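Phosphoribosyl-aminoimidazole carboxylase (Aspergillus clavatus, PDB 3K5I) probably catalyses the ATP-dependent carboxylation of 5-aminoimidazole ribonucleotide to N5-carboxyaminoimidazole ribonucleotide in purine biosynthesis, as an ATP-grasp enzyme. Local coordinates at residues Tyr161-Leu165 with Asn177-Gln183. Numbering follows the deposited sequence.
Sequences YPLML and NFRVNSQ. With ADP (adenosine-5'-diphosphate), chain G.
The backbone between S182 and Q183 passes over one face of the Y161 ring, with Q183 N 3.8 Å above the ring plane and displaced toward the rim. At the ring edge CE1 meets V180 CG1; V180 O is modelled near the ring plane too, but its position is doubtful. The phenol oxygen comes alongside Q183 CB; Y161 OH is buried here and has no polar partner in the model. A second flat group, the R179 guanidinium, takes P162 CG over one face, 3.7 Å above its plane, while N181 OD1 occupies the edge. R179 NE and NH1 both donate to that one oxygen, each at 2.6 Å from N181 OD1, which sits just 3° out of the guanidinium plane; this double grip would be expected to limit rotation of the group beside the proline.

Strands 163-167 and 177-180 form an antiparallel beta hairpin of the ATP-grasp domain, entered through the cis peptide bond before P162, with 177-180 an outermost strand of its four-stranded sheet. L163 and V180 are a hydrogen-bonded pair, V180 N reaching L163 O at 2.7 Å with an N-H...O angle of 173°; L165 and F178 form the next such pair. On the L163, L165, F178 and V180 face, L165 CB packs on V180 CG2, and helix 186-192 covers L165 and F178 through A189.

M164, paired with R179 without hydrogen bonds, points to the other face, where ADP binds. Its bend at chi2 (51°) sets SD 3.7 Å from R179 N, and the further turn at chi3 carries CE to 3.9 Å from ADP C4. N177 ND2 lies 3.7 Å from M164 CG, hydrogen-bonds to S234 and makes a weak bond to ADP O5', the oxygen joining ribose and phosphate.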
loop_
_atom_site.group_PDB
_atom_site.type_symbol
_atom_site.label_atom_id
_atom_site.label_comp_id
_atom_site.label_asym_id
_atom_site.label_seq_id
_atom_site.Cartn_x
_atom_site.Cartn_y
_atom_site.Cartn_z
ATOM N N TYR A 161 -22.758 -24.433 -31.040
ATOM C CA TYR A 161 -21.638 -24.822 -30.194
ATOM C C TYR A 161 -20.352 -24.229 -30.699
ATOM O O TYR A 161 -20.253 -23.945 -31.888
ATOM C CB TYR A 161 -21.452 -26.326 -30.262
ATOM C CG TYR A 161 -22.628 -27.055 -29.654
ATOM C CD1 TYR A 161 -22.664 -27.303 -28.285
ATOM C CD2 TYR A 161 -23.720 -27.467 -30.420
ATOM C CE1 TYR A 161 -23.768 -27.937 -27.704
ATOM C CE2 TYR A 161 -24.815 -28.127 -29.846
ATOM C CZ TYR A 161 -24.840 -28.367 -28.482
ATOM O OH TYR A 161 -25.919 -29.023 -27.906
ATOM N N PRO A 162 -19.407 -24.025 -29.793
ATOM C CA PRO A 162 -19.665 -24.356 -28.408
ATOM C C PRO A 162 -20.564 -23.252 -27.882
ATOM O O PRO A 162 -20.962 -22.314 -28.564
ATOM C CB PRO A 162 -18.296 -24.120 -27.767
ATOM C CG PRO A 162 -17.799 -22.862 -28.522
ATOM C CD PRO A 162 -18.377 -22.967 -29.912
ATOM N N LEU A 163 -20.833 -23.341 -26.593
ATOM C CA LEU A 163 -21.634 -22.322 -25.943
ATOM C C LEU A 163 -21.136 -22.250 -24.499
ATOM O O LEU A 163 -20.470 -23.153 -23.982
ATOM C CB LEU A 163 -23.108 -22.699 -26.012
ATOM C CG LEU A 163 -23.599 -24.112 -25.699
ATOM C CD1 LEU A 163 -23.445 -24.107 -24.153
ATOM C CD2 LEU A 163 -25.082 -24.402 -26.163
ATOM N N MET A 164 -21.451 -21.162 -23.813
ATOM C CA MET A 164 -20.964 -21.071 -22.435
ATOM C C MET A 164 -22.065 -21.481 -21.490
ATOM O O MET A 164 -23.096 -20.825 -21.477
ATOM C CB MET A 164 -20.481 -19.647 -22.113
ATOM C CG MET A 164 -19.766 -19.516 -20.759
ATOM S SD MET A 164 -18.505 -20.774 -20.686
ATOM C CE MET A 164 -17.312 -19.973 -21.469
ATOM N N LEU A 165 -21.903 -22.568 -20.748
ATOM C CA LEU A 165 -23.000 -22.894 -19.854
ATOM C C LEU A 165 -22.774 -22.093 -18.596
ATOM O O LEU A 165 -21.663 -22.107 -18.086
ATOM C CB LEU A 165 -23.082 -24.372 -19.464
ATOM C CG LEU A 165 -24.354 -24.836 -18.726
ATOM C CD1 LEU A 165 -25.722 -24.404 -19.358
ATOM C CD2 LEU A 165 -24.341 -26.378 -18.384
ATOM N N ASN A 177 -19.270 -21.351 -14.692
ATOM C CA ASN A 177 -19.208 -21.343 -16.158
ATOM C C ASN A 177 -18.783 -22.736 -16.636
ATOM O O ASN A 177 -18.033 -23.437 -15.967
ATOM C CB ASN A 177 -18.091 -20.343 -16.571
ATOM C CG ASN A 177 -18.600 -18.899 -16.803
ATOM O OD1 ASN A 177 -19.506 -18.397 -16.126
ATOM N ND2 ASN A 177 -18.022 -18.222 -17.783
ATOM N N PHE A 178 -19.261 -23.137 -17.805
ATOM C CA PHE A 178 -18.868 -24.414 -18.343
ATOM C C PHE A 178 -19.078 -24.380 -19.830
ATOM O O PHE A 178 -20.204 -24.335 -20.321
ATOM C CB PHE A 178 -19.604 -25.589 -17.768
ATOM C CG PHE A 178 -18.966 -26.916 -18.075
ATOM C CD1 PHE A 178 -18.178 -27.559 -17.120
ATOM C CD2 PHE A 178 -19.167 -27.536 -19.293
ATOM C CE1 PHE A 178 -17.588 -28.797 -17.350
ATOM C CE2 PHE A 178 -18.601 -28.791 -19.559
ATOM C CZ PHE A 178 -17.771 -29.422 -18.579
ATOM N N ARG A 179 -17.937 -24.400 -20.506
ATOM C CA ARG A 179 -17.882 -24.424 -21.956
ATOM C C ARG A 179 -18.457 -25.722 -22.488
ATOM O O ARG A 179 -18.022 -26.816 -22.111
ATOM C CB ARG A 179 -16.439 -24.459 -22.441
ATOM C CG ARG A 179 -16.499 -24.149 -23.962
ATOM C CD ARG A 179 -15.193 -23.558 -24.546
ATOM N NE ARG A 179 -14.967 -24.099 -25.885
ATOM C CZ ARG A 179 -14.209 -23.568 -26.840
ATOM N NH1 ARG A 179 -14.146 -24.180 -28.022
ATOM N NH2 ARG A 179 -13.526 -22.453 -26.618
ATOM N N VAL A 180 -19.436 -25.606 -23.374
ATOM C CA VAL A 180 -20.043 -26.791 -23.952
ATOM C C VAL A 180 -19.603 -26.760 -25.427
ATOM O O VAL A 180 -19.960 -25.824 -26.108
ATOM C CB VAL A 180 -21.557 -26.689 -23.799
ATOM C CG1 VAL A 180 -22.143 -28.002 -24.248
ATOM C CG2 VAL A 180 -21.959 -26.337 -22.345
ATOM N N ASN A 181 -18.801 -27.708 -25.915
ATOM C CA ASN A 181 -18.309 -27.685 -27.307
ATOM C C ASN A 181 -19.134 -28.506 -28.284
ATOM O O ASN A 181 -19.197 -28.215 -29.477
ATOM C CB ASN A 181 -16.869 -28.204 -27.405
ATOM C CG ASN A 181 -15.875 -27.276 -26.753
ATOM O OD1 ASN A 181 -15.685 -26.176 -27.258
ATOM N ND2 ASN A 181 -15.229 -27.709 -25.656
ATOM N N SER A 182 -19.759 -29.534 -27.731
ATOM C CA SER A 182 -20.579 -30.433 -28.516
ATOM C C SER A 182 -21.701 -30.916 -27.651
ATOM O O SER A 182 -21.704 -30.724 -26.441
ATOM C CB SER A 182 -19.778 -31.722 -28.805
ATOM O OG SER A 182 -20.005 -32.767 -27.850
ATOM N N GLN A 183 -22.630 -31.580 -28.315
ATOM C CA GLN A 183 -23.793 -32.119 -27.634
ATOM C C GLN A 183 -23.360 -33.300 -26.799
ATOM O O GLN A 183 -24.123 -33.837 -26.006
ATOM C CB GLN A 183 -24.759 -32.535 -28.737
ATOM C CG GLN A 183 -25.866 -33.496 -28.392
ATOM C CD GLN A 183 -26.762 -33.630 -29.612
ATOM O OE1 GLN A 183 -26.442 -33.102 -30.685
ATOM N NE2 GLN A 183 -27.886 -34.320 -29.458
HETATM P PB ADP G . -17.543 -14.886 -13.857
HETATM O O1B ADP G . -17.285 -16.106 -13.061
HETATM O O2B ADP G . -18.582 -14.283 -12.936
HETATM O O3B ADP G . -16.704 -13.610 -14.192
HETATM P PA ADP G . -18.070 -14.460 -16.777
HETATM O O1A ADP G . -17.492 -13.115 -16.746
HETATM O O2A ADP G . -19.377 -14.418 -17.528
HETATM O O3A ADP G . -18.165 -15.129 -15.318
HETATM O "O5'" ADP G . -17.005 -15.254 -17.682
HETATM C "C5'" ADP G . -15.595 -15.172 -17.446
HETATM C "C4'" ADP G . -14.864 -15.168 -18.765
HETATM O "O4'" ADP G . -15.219 -16.354 -19.521
HETATM C "C3'" ADP G . -15.182 -14.082 -19.778
HETATM O "O3'" ADP G . -14.197 -13.063 -19.540
HETATM C "C2'" ADP G . -14.833 -14.678 -21.147
HETATM O "O2'" ADP G . -13.423 -15.043 -21.231
HETATM C "C1'" ADP G . -15.422 -16.043 -20.861
HETATM N N9 ADP G . -16.787 -16.014 -21.363
HETATM C C8 ADP G . -17.880 -15.662 -20.620
HETATM N N7 ADP G . -18.985 -15.574 -21.396
HETATM C C5 ADP G . -18.520 -15.968 -22.635
HETATM C C6 ADP G . -19.250 -16.202 -23.849
HETATM N N6 ADP G . -20.393 -16.057 -24.215
HETATM N N1 ADP G . -18.494 -16.589 -24.917
HETATM C C2 ADP G . -17.135 -16.852 -24.856
HETATM N N3 ADP G . -16.500 -16.744 -23.720
HETATM C C4 ADP G . -17.178 -16.289 -22.652
#